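Local coordinates for probable TonB-dependent siderophore receptor PirA (Acinetobacter baumannii, PDB 5FR8), which probably takes part in the first step of iron uptake by binding iron-chelating siderophores at the outer membrane, possibly including ferric enterobactin, at residues R111-K115 with I569-E573; L400-R405 with E479-L483; T159-N164 with D199-R204; Q249-L254 with L299-W305. All coordinates share one frame. Residues are numbered along the deposited sequence.

In the fold
The four contacts fall into two groups at the two ends of a TonB-dependent receptor, a beta-barrel with a plug inside. Contacts 1 and 2, with centres 13 Å apart, share the loop side: Tyr481 OH of contact 2 probably hydrogen-bonds Arg111 NH1 and Tyr112 O of contact 1. Contacts 3 and 4 lie at the other end, centres 14 Å apart without touching, and at least 44 Å from contacts 1 and 2, centre to centre. Contact 1 closes around contacts 3, 4 and 2, which follow in series. All four reach the same barrel sheet: contact 1 sets a plug loop against it, contact 3 lays the plug-to-barrel linker on it, and contacts 2 and 4 are internal to the barrel domain.

Contact 1: residues R111-K115 with I569-E573; sequences RYGWK and ILRWE
Here the plug of a TonB-dependent receptor meets the loop side of its beta-barrel. Residues 111-115 form an irregular plug loop, and 569-573 lie on the long barrel strand 564-591. From Tyr112 to Trp114 the loop runs at 147° to the direction from Leu570 to Trp572, but the backbones stay well apart: the closest CA pair, Trp114 and Trp572, is 9.0 Å apart, and no hydrogen bond joins the segments. Side chains fill the gap. Trp572 (chi1 m, chi2 92°) has its CA-to-CB bond sideways, yet its indole end reaches the loop. Tyr112, chi1 t with chi2 90°, sets its ring beside that indole; the Tyr112 ring and the Trp572 six-membered ring have centroids 5.5 Å apart and planes at 40°, with Tyr112 CE2 3.4 Å from Trp572 CH2. Trp114 has CA-to-CB directed away, but chi1 t and chi2 -51° bring its ring edge back, so that Trp114 CZ2 lies 4.1 Å from CD1 of Leu570 (chi1 m, chi2 t). Leu500 on strand 498-501 packs against Trp114, Leu570 and Trp572 as well. On the far side of the strand a salt bridge joins Arg571 NE to Glu573 OE2 at 2.9 Å. The tip of the Trp572 indole ends against plug backbone: CH2 lies 3.6 Å from Trp114 O and 3.3 Å from Gly113 O.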
# COMPACT_ATOMS: atom_id res chain seq x y z
N ARG A 111 6.54 -13.29 2.02
CA ARG A 111 6.60 -14.11 0.84
C ARG A 111 5.55 -13.66 -0.12
O ARG A 111 4.40 -13.53 0.28
CB ARG A 111 6.35 -15.56 1.20
CG ARG A 111 6.81 -16.53 0.13
CD ARG A 111 6.64 -17.96 0.59
NE ARG A 111 5.23 -18.26 0.85
CZ ARG A 111 4.36 -18.54 -0.11
NH1 ARG A 111 4.75 -18.58 -1.37
NH2 ARG A 111 3.12 -18.78 0.19
N TYR A 112 5.94 -13.42 -1.37
CA TYR A 112 4.96 -13.08 -2.43
C TYR A 112 4.64 -14.35 -3.21
O TYR A 112 5.54 -15.00 -3.75
CB TYR A 112 5.53 -11.97 -3.35
CG TYR A 112 4.66 -11.45 -4.51
CD1 TYR A 112 3.77 -10.37 -4.35
CD2 TYR A 112 4.80 -11.99 -5.79
CE1 TYR A 112 3.02 -9.91 -5.42
CE2 TYR A 112 4.07 -11.51 -6.86
CZ TYR A 112 3.19 -10.48 -6.69
OH TYR A 112 2.48 -10.05 -7.81
N GLY A 113 3.37 -14.72 -3.24
CA GLY A 113 2.93 -16.04 -3.72
C GLY A 113 2.46 -16.16 -5.18
O GLY A 113 2.43 -15.22 -5.94
N TRP A 114 2.10 -17.38 -5.56
CA TRP A 114 1.96 -17.79 -6.94
C TRP A 114 1.04 -16.84 -7.68
O TRP A 114 1.33 -16.47 -8.82
CB TRP A 114 1.46 -19.27 -6.99
CG TRP A 114 1.44 -19.87 -8.38
CD1 TRP A 114 0.86 -19.32 -9.50
CD2 TRP A 114 2.01 -21.11 -8.80
NE1 TRP A 114 1.05 -20.13 -10.58
CE2 TRP A 114 1.76 -21.24 -10.18
CE3 TRP A 114 2.72 -22.11 -8.15
CZ2 TRP A 114 2.19 -22.32 -10.92
CZ3 TRP A 114 3.13 -23.19 -8.88
CH2 TRP A 114 2.87 -23.29 -10.25
N LYS A 115 -0.03 -16.41 -7.01
CA LYS A 115 -1.07 -15.57 -7.60
C LYS A 115 -1.06 -14.13 -7.10
O LYS A 115 -2.08 -13.46 -7.08
CB LYS A 115 -2.44 -16.19 -7.31
CG LYS A 115 -2.69 -17.45 -8.11
CD LYS A 115 -3.90 -18.20 -7.62
CE LYS A 115 -3.54 -19.64 -7.33
NZ LYS A 115 -4.13 -20.00 -6.02
N ILE A 569 8.08 -26.66 -16.27
CA ILE A 569 8.69 -25.50 -15.67
C ILE A 569 8.08 -24.23 -16.23
O ILE A 569 8.26 -23.89 -17.42
CB ILE A 569 10.20 -25.45 -15.94
CG1 ILE A 569 10.89 -26.72 -15.45
CG2 ILE A 569 10.80 -24.23 -15.28
CD1 ILE A 569 12.30 -26.87 -15.98
N LEU A 570 7.38 -23.50 -15.37
CA LEU A 570 6.92 -22.15 -15.67
C LEU A 570 7.83 -21.16 -14.97
O LEU A 570 8.48 -21.51 -13.98
CB LEU A 570 5.49 -21.95 -15.16
CG LEU A 570 4.47 -22.95 -15.70
CD1 LEU A 570 3.21 -22.98 -14.84
CD2 LEU A 570 4.15 -22.64 -17.16
N ARG A 571 7.86 -19.93 -15.43
CA ARG A 571 8.56 -18.90 -14.68
C ARG A 571 7.79 -17.58 -14.66
O ARG A 571 7.03 -17.27 -15.57
CB ARG A 571 9.97 -18.69 -15.26
CG ARG A 571 10.01 -18.60 -16.76
CD ARG A 571 11.34 -18.09 -17.29
NE ARG A 571 11.14 -17.16 -18.41
CZ ARG A 571 12.11 -16.53 -19.04
NH1 ARG A 571 13.37 -16.72 -18.68
NH2 ARG A 571 11.82 -15.71 -20.04
N TRP A 572 8.00 -16.78 -13.63
CA TRP A 572 7.46 -15.45 -13.62
C TRP A 572 7.75 -14.78 -14.97
O TRP A 572 8.80 -14.98 -15.57
CB TRP A 572 8.01 -14.64 -12.43
CG TRP A 572 7.55 -15.13 -11.05
CD1 TRP A 572 8.18 -16.03 -10.24
CD2 TRP A 572 6.35 -14.74 -10.35
NE1 TRP A 572 7.45 -16.23 -9.09
CE2 TRP A 572 6.33 -15.44 -9.13
CE3 TRP A 572 5.30 -13.86 -10.64
CZ2 TRP A 572 5.32 -15.28 -8.20
CZ3 TRP A 572 4.30 -13.71 -9.72
CH2 TRP A 572 4.31 -14.42 -8.51
N GLU A 573 6.80 -14.00 -15.47
CA GLU A 573 6.94 -13.41 -16.80
C GLU A 573 6.14 -12.13 -16.90
O GLU A 573 5.09 -12.01 -16.30
CB GLU A 573 6.49 -14.42 -17.85
CG GLU A 573 7.65 -15.04 -18.60
CD GLU A 573 7.47 -16.53 -18.85
OE1 GLU A 573 6.40 -17.08 -18.51
OE2 GLU A 573 8.41 -17.16 -19.40

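Contact 2: residues L400-R405 with E479-L483; sequences LAKGDR and EGYLL
Leu400 ends the short helix 396-400; Ala401 leaves helical angles, and the chain loops out through Gly403 (phi/psi 86/180) before coming back at Arg405. Facing it, Glu479 and Gly480 form a turn that straightens into strand 482-485 at Leu482. The backbones come nearest at Arg405 and Gly480, whose CA atoms are 4.5 Å apart. A CB on Gly480 would point toward the loop and fall 2.9 Å from Arg405 CB, a clash that glycine avoids. Arg405 (chi1 m, chi2 t, chi3 p) folds over this turn, and its NE makes a weak hydrogen bond to Gly480 O, 3.1 Å. Leu482 (chi1 m, chi2 t) has its CA-to-CB bond toward the loop; CD1 is 4.2 Å from Ala401 CB, and CD2 is 4.1 Å from Leu400 CD1. Ala401 CB also sits 3.8 Å from Glu479 O, the carbonyl that Gln501 NE2 hydrogen-bonds. Both segments belong to the loop side of the receptor barrel, where the loop entering strand 407-422 packs on the hairpin of strands 482-485 and 498-501. With one weak hydrogen bond across it, the contact is mostly van der Waals in character: the close Gly480-Arg405 approach and the apolar group of Leu400, Ala401 and Leu482.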
# COMPACT_ATOMS: atom_id res chain seq x y z
N LEU A 400 17.53 -27.13 -10.69
CA LEU A 400 17.20 -25.81 -11.17
C LEU A 400 17.87 -24.67 -10.37
O LEU A 400 18.18 -23.62 -10.94
CB LEU A 400 15.68 -25.61 -11.18
CG LEU A 400 14.83 -26.52 -12.07
CD1 LEU A 400 13.42 -25.96 -12.17
CD2 LEU A 400 15.43 -26.69 -13.46
N ALA A 401 18.07 -24.85 -9.07
CA ALA A 401 18.55 -23.76 -8.22
C ALA A 401 19.78 -24.19 -7.44
O ALA A 401 19.68 -24.94 -6.48
CB ALA A 401 17.47 -23.34 -7.25
N LYS A 402 20.93 -23.69 -7.86
CA LYS A 402 22.19 -24.00 -7.22
C LYS A 402 22.77 -22.73 -6.64
O LYS A 402 22.42 -21.64 -7.05
CB LYS A 402 23.16 -24.63 -8.21
CG LYS A 402 22.72 -25.99 -8.69
CD LYS A 402 23.45 -26.39 -9.95
CE LYS A 402 22.88 -27.67 -10.52
NZ LYS A 402 23.89 -28.37 -11.36
N GLY A 403 23.67 -22.88 -5.67
CA GLY A 403 24.23 -21.74 -4.95
C GLY A 403 23.34 -21.36 -3.79
O GLY A 403 22.29 -21.98 -3.57
N ASP A 404 23.74 -20.33 -3.05
CA ASP A 404 22.97 -19.94 -1.88
C ASP A 404 21.67 -19.35 -2.35
O ASP A 404 21.66 -18.28 -2.92
CB ASP A 404 23.73 -18.93 -1.04
CG ASP A 404 23.16 -18.78 0.38
OD1 ASP A 404 22.04 -19.28 0.60
OD2 ASP A 404 23.83 -18.16 1.25
N ARG A 405 20.58 -20.08 -2.13
CA ARG A 405 19.24 -19.61 -2.51
C ARG A 405 18.61 -18.69 -1.49
O ARG A 405 17.48 -18.28 -1.66
CB ARG A 405 18.27 -20.80 -2.70
CG ARG A 405 18.63 -21.76 -3.83
CD ARG A 405 17.90 -23.09 -3.73
NE ARG A 405 16.46 -22.97 -3.50
CZ ARG A 405 15.58 -23.94 -3.71
NH1 ARG A 405 15.99 -25.12 -4.17
NH2 ARG A 405 14.29 -23.76 -3.46
N GLU A 479 16.07 -16.68 -8.87
CA GLU A 479 16.10 -18.05 -9.38
C GLU A 479 16.00 -19.10 -8.26
O GLU A 479 15.65 -20.27 -8.51
CB GLU A 479 17.34 -18.28 -10.26
CG GLU A 479 17.09 -17.91 -11.72
CD GLU A 479 18.34 -17.85 -12.56
OE1 GLU A 479 19.38 -18.40 -12.14
OE2 GLU A 479 18.28 -17.24 -13.66
N GLY A 480 16.23 -18.68 -7.03
CA GLY A 480 16.24 -19.61 -5.90
C GLY A 480 14.88 -19.74 -5.25
O GLY A 480 14.71 -20.52 -4.30
N TYR A 481 13.90 -19.02 -5.80
CA TYR A 481 12.50 -19.14 -5.36
C TYR A 481 11.71 -20.12 -6.29
O TYR A 481 11.47 -19.81 -7.47
CB TYR A 481 11.86 -17.75 -5.32
CG TYR A 481 10.45 -17.67 -4.75
CD1 TYR A 481 10.11 -18.37 -3.61
CD2 TYR A 481 9.47 -16.87 -5.36
CE1 TYR A 481 8.82 -18.30 -3.08
CE2 TYR A 481 8.19 -16.79 -4.84
CZ TYR A 481 7.87 -17.52 -3.70
OH TYR A 481 6.62 -17.47 -3.15
N LEU A 482 11.35 -21.29 -5.77
CA LEU A 482 10.55 -22.27 -6.52
C LEU A 482 9.31 -22.62 -5.72
O LEU A 482 9.40 -22.77 -4.49
CB LEU A 482 11.35 -23.55 -6.80
CG LEU A 482 12.45 -23.48 -7.87
CD1 LEU A 482 13.46 -24.59 -7.65
CD2 LEU A 482 11.87 -23.58 -9.26
N LEU A 483 8.19 -22.75 -6.42
CA LEU A 483 6.90 -23.24 -5.87
C LEU A 483 6.34 -24.36 -6.78
O LEU A 483 6.82 -24.53 -7.90
CB LEU A 483 5.87 -22.10 -5.79
CG LEU A 483 6.26 -20.82 -5.02
CD1 LEU A 483 5.43 -19.61 -5.46
CD2 LEU A 483 6.13 -21.04 -3.52

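Contact 3: residues T159-N164 with D199-R204; sequences TKKVTN and DVLSYR
The oddest feature is a very short hydrogen bond, Asn164 ND2 to Asp199 OD1 at 2.5 Å with a bent 120° angle, made where Asp199 takes left-handed backbone angles (phi/psi 72/8). Just after it Val200 and Leu201 form a classic beta bulge, and strand 201-212 begins. Against this strand start lies segment 159-164, the end of plug strand 153-159 and the mostly extended linker that follows, which leads to the first barrel strand, 167-177. Overall the two segments run 146° apart, with Val162 CA 4.8 Å from Arg204 CA and Asn164 CA 6.4 Å from Asp199 CA, yet no regular ladder of backbone hydrogen bonds links them. Val162 (chi1 m) packs its side chain on the strand, CG1 3.7 Å from Tyr203 C and CG2 3.9 Å from Ser202 OG. Arg204 points toward the linker with chi1 t and chi3 p. Lys160 O lies 2.9 Å from Arg204 CD, tight for a carbon, and receives a weak hydrogen bond from Arg204 NH1 at 3.4 Å. The stronger partner of Arg204 is Ser239 O on the neighbouring barrel strand, reached by NH2, while Thr159 OG1 hydrogen-bonds Asp100 within the plug. The contact lays the plug-to-barrel connection on the barrel wall, at the end expected to face the periplasm. Chemically, the linker is held by one very short, bent side-chain bond, a weak guanidinium-to-carbonyl bond and the packing of Val162.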
# COMPACT_ATOMS: atom_id res chain seq x y z
N THR A 159 5.12 13.72 8.95
CA THR A 159 5.03 13.65 10.39
C THR A 159 5.22 15.04 10.96
O THR A 159 5.83 15.91 10.32
CB THR A 159 6.11 12.73 10.99
OG1 THR A 159 7.38 13.33 10.77
CG2 THR A 159 6.12 11.37 10.32
N LYS A 160 4.72 15.22 12.17
CA LYS A 160 4.85 16.49 12.88
C LYS A 160 6.29 17.01 12.96
O LYS A 160 7.25 16.24 12.94
CB LYS A 160 4.23 16.37 14.27
CG LYS A 160 2.70 16.45 14.25
CD LYS A 160 2.08 15.69 15.41
CE LYS A 160 0.57 15.55 15.27
NZ LYS A 160 -0.10 16.87 15.37
N LYS A 161 6.40 18.33 13.05
CA LYS A 161 7.65 19.04 12.85
C LYS A 161 8.28 19.40 14.17
O LYS A 161 7.60 19.45 15.20
CB LYS A 161 7.40 20.35 12.07
CG LYS A 161 6.81 20.19 10.68
CD LYS A 161 7.83 19.64 9.68
CE LYS A 161 7.14 18.87 8.56
NZ LYS A 161 6.45 19.80 7.62
N VAL A 162 9.57 19.70 14.13
CA VAL A 162 10.23 20.35 15.25
C VAL A 162 9.63 21.73 15.49
O VAL A 162 9.06 22.33 14.58
CB VAL A 162 11.75 20.48 15.02
CG1 VAL A 162 12.36 19.09 14.86
CG2 VAL A 162 12.06 21.36 13.81
N THR A 163 9.71 22.22 16.72
CA THR A 163 9.07 23.49 17.11
C THR A 163 9.95 24.28 18.06
O THR A 163 10.52 23.73 19.01
CB THR A 163 7.69 23.28 17.78
OG1 THR A 163 7.84 22.58 19.03
CG2 THR A 163 6.78 22.49 16.88
N ASN A 164 10.06 25.58 17.82
CA ASN A 164 10.97 26.42 18.59
C ASN A 164 10.42 26.80 19.95
O ASN A 164 11.07 27.55 20.69
CB ASN A 164 11.30 27.66 17.80
CG ASN A 164 12.33 27.38 16.73
OD1 ASN A 164 12.34 26.30 16.12
ND2 ASN A 164 13.22 28.34 16.49
N ASP A 199 16.43 28.16 18.14
CA ASP A 199 16.70 28.61 16.78
C ASP A 199 17.91 27.95 16.14
O ASP A 199 18.35 28.38 15.08
CB ASP A 199 16.89 30.13 16.72
CG ASP A 199 15.63 30.90 17.11
OD1 ASP A 199 14.51 30.39 16.92
OD2 ASP A 199 15.77 32.04 17.61
N VAL A 200 18.49 26.95 16.78
CA VAL A 200 19.59 26.25 16.12
C VAL A 200 19.48 24.74 16.32
O VAL A 200 19.91 23.99 15.45
CB VAL A 200 21.00 26.76 16.57
CG1 VAL A 200 21.13 28.27 16.40
CG2 VAL A 200 21.33 26.34 17.99
N LEU A 201 18.93 24.31 17.44
CA LEU A 201 18.73 22.89 17.65
C LEU A 201 17.42 22.63 18.36
O LEU A 201 17.16 23.15 19.45
CB LEU A 201 19.88 22.30 18.47
CG LEU A 201 20.02 20.76 18.42
CD1 LEU A 201 20.97 20.31 17.30
CD2 LEU A 201 20.49 20.20 19.75
N SER A 202 16.59 21.82 17.72
CA SER A 202 15.25 21.53 18.21
C SER A 202 14.93 20.08 17.90
O SER A 202 15.60 19.45 17.08
CB SER A 202 14.25 22.46 17.53
OG SER A 202 14.75 22.86 16.27
N TYR A 203 13.94 19.53 18.59
CA TYR A 203 13.63 18.10 18.48
C TYR A 203 12.13 17.87 18.30
O TYR A 203 11.33 18.73 18.69
CB TYR A 203 14.06 17.38 19.74
CG TYR A 203 13.21 17.78 20.91
CD1 TYR A 203 13.47 18.95 21.59
CD2 TYR A 203 12.14 17.01 21.33
CE1 TYR A 203 12.70 19.35 22.65
CE2 TYR A 203 11.37 17.40 22.40
CZ TYR A 203 11.65 18.58 23.05
OH TYR A 203 10.92 19.01 24.11
N ARG A 204 11.77 16.72 17.73
CA ARG A 204 10.40 16.21 17.76
C ARG A 204 10.45 14.74 18.12
O ARG A 204 11.22 13.97 17.54
CB ARG A 204 9.71 16.33 16.42
CG ARG A 204 8.25 15.89 16.49
CD ARG A 204 7.82 14.84 15.46
NE ARG A 204 8.61 13.63 15.62
CZ ARG A 204 9.22 12.97 14.64
NH1 ARG A 204 9.09 13.38 13.39
NH2 ARG A 204 9.96 11.89 14.92

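Contact 4: residues Q249-L254 with L299-W305; sequences QQTVLL and LTHEGDW
Strands 250-254 and 299-305 run antiparallel, their axes 4.7 Å apart at closest approach and 164° between directions, with Val252 opposite His301 at the middle. Backbone donors and acceptors pair off regularly. In the hydrogen-bonded pair Thr251-Glu302, Thr251 N gives to Glu302 O at 3.2 Å and Glu302 N to Thr251 O at 3.1 Å; in Leu253-Thr300, Leu253 N reaches Thr300 O and Thr300 N reaches Leu253 O, both at 3.0 Å. Asp304 N extends the ladder to Gln249 O at 2.8 Å. Between these lie CA-H...O contacts, such as Val252 CA to Thr300 O at 3.3 Å. Each strand's remaining edge is paired too, with strands 232-247 and 308-323, as expected of the meandering wall of a TonB-dependent receptor barrel. Gln250, Val252, Leu254, Leu299 and His301 share one face, probably the outer, membrane-facing one, where Leu254 CD1 meets Leu299 CD1 at 3.8 Å. Thr251, Leu253, Thr300 and Glu302 take the other. His301, chi1 t, has its NE2 donate to Gln250 OE1 at 2.8 Å, nearly straight at 172°. Gln250 NE2 lies 3.4 Å from Trp305 CH2, at the edge of the indole, whose NE1 hydrogen-bonds Ser310 OG.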
# COMPACT_ATOMS: atom_id res chain seq x y z
N GLN A 249 22.82 29.01 6.04
CA GLN A 249 22.33 28.36 4.82
C GLN A 249 22.38 26.83 4.84
O GLN A 249 22.16 26.21 3.80
CB GLN A 249 23.10 28.88 3.62
CG GLN A 249 24.59 28.93 3.83
CD GLN A 249 25.25 29.99 2.98
OE1 GLN A 249 24.60 30.68 2.20
NE2 GLN A 249 26.56 30.13 3.13
N GLN A 250 22.65 26.22 5.99
CA GLN A 250 22.76 24.75 6.08
C GLN A 250 22.00 24.13 7.24
O GLN A 250 22.14 24.57 8.37
CB GLN A 250 24.22 24.34 6.18
CG GLN A 250 24.99 24.59 4.89
CD GLN A 250 26.41 24.11 4.98
OE1 GLN A 250 26.66 23.01 5.46
NE2 GLN A 250 27.36 24.94 4.54
N THR A 251 21.21 23.11 6.95
CA THR A 251 20.39 22.46 7.97
C THR A 251 20.65 20.96 7.93
O THR A 251 20.86 20.38 6.87
CB THR A 251 18.88 22.72 7.77
OG1 THR A 251 18.60 24.12 7.95
CG2 THR A 251 18.08 22.00 8.77
N VAL A 252 20.66 20.33 9.10
CA VAL A 252 20.87 18.89 9.19
C VAL A 252 19.75 18.27 10.02
O VAL A 252 19.47 18.72 11.13
CB VAL A 252 22.23 18.59 9.82
CG1 VAL A 252 22.39 17.10 10.01
CG2 VAL A 252 23.35 19.14 8.95
N LEU A 253 19.10 17.25 9.45
CA LEU A 253 18.04 16.50 10.13
C LEU A 253 18.47 15.09 10.43
O LEU A 253 19.06 14.39 9.61
CB LEU A 253 16.82 16.41 9.26
CG LEU A 253 15.94 17.65 9.26
CD1 LEU A 253 16.56 18.77 8.42
CD2 LEU A 253 14.57 17.28 8.72
N LEU A 254 18.12 14.64 11.62
CA LEU A 254 18.34 13.27 11.99
C LEU A 254 16.98 12.67 12.27
O LEU A 254 16.23 13.24 13.06
CB LEU A 254 19.18 13.21 13.25
CG LEU A 254 19.47 11.80 13.75
CD1 LEU A 254 20.42 11.10 12.79
CD2 LEU A 254 20.03 11.83 15.17
N LEU A 299 19.49 10.68 7.48
CA LEU A 299 20.29 11.86 7.71
C LEU A 299 20.14 12.74 6.48
O LEU A 299 20.30 12.28 5.35
CB LEU A 299 21.75 11.46 7.88
CG LEU A 299 22.72 12.44 8.53
CD1 LEU A 299 22.33 12.80 9.96
CD2 LEU A 299 24.09 11.80 8.53
N THR A 300 19.81 14.00 6.69
CA THR A 300 19.51 14.88 5.58
C THR A 300 20.24 16.20 5.71
O THR A 300 20.32 16.75 6.79
CB THR A 300 18.01 15.17 5.51
OG1 THR A 300 17.30 13.92 5.45
CG2 THR A 300 17.70 15.99 4.28
N HIS A 301 20.78 16.69 4.60
CA HIS A 301 21.38 18.04 4.55
C HIS A 301 20.70 18.87 3.46
O HIS A 301 20.53 18.44 2.32
CB HIS A 301 22.90 17.94 4.30
CG HIS A 301 23.60 19.26 4.22
ND1 HIS A 301 23.54 20.06 3.10
CD2 HIS A 301 24.40 19.91 5.09
CE1 HIS A 301 24.27 21.15 3.29
NE2 HIS A 301 24.80 21.08 4.50
N GLU A 302 20.30 20.08 3.83
CA GLU A 302 19.63 20.97 2.92
C GLU A 302 20.31 22.32 2.86
O GLU A 302 20.33 23.06 3.83
CB GLU A 302 18.16 21.13 3.26
CG GLU A 302 17.74 20.77 4.67
CD GLU A 302 16.24 20.50 4.76
OE1 GLU A 302 15.78 19.51 4.14
OE2 GLU A 302 15.52 21.27 5.44
N GLY A 303 20.86 22.63 1.69
CA GLY A 303 21.53 23.89 1.46
C GLY A 303 20.61 24.94 0.88
O GLY A 303 19.76 24.65 0.02
N ASP A 304 20.79 26.16 1.36
CA ASP A 304 20.02 27.30 0.89
C ASP A 304 20.98 28.35 0.30
O ASP A 304 21.36 29.31 0.97
CB ASP A 304 19.18 27.86 2.04
CG ASP A 304 18.12 28.83 1.56
OD1 ASP A 304 18.44 29.99 1.30
OD2 ASP A 304 16.95 28.44 1.43
N TRP A 305 21.37 28.15 -0.97
CA TRP A 305 22.43 28.94 -1.61
C TRP A 305 21.89 30.03 -2.51
O TRP A 305 20.71 30.00 -2.90
CB TRP A 305 23.35 28.03 -2.44
CG TRP A 305 23.64 26.73 -1.76
CD1 TRP A 305 23.12 25.52 -2.06
CD2 TRP A 305 24.51 26.53 -0.65
NE1 TRP A 305 23.60 24.57 -1.21
CE2 TRP A 305 24.47 25.17 -0.34
CE3 TRP A 305 25.33 27.38 0.09
CZ2 TRP A 305 25.22 24.63 0.70
CZ3 TRP A 305 26.07 26.84 1.12
CH2 TRP A 305 26.01 25.48 1.42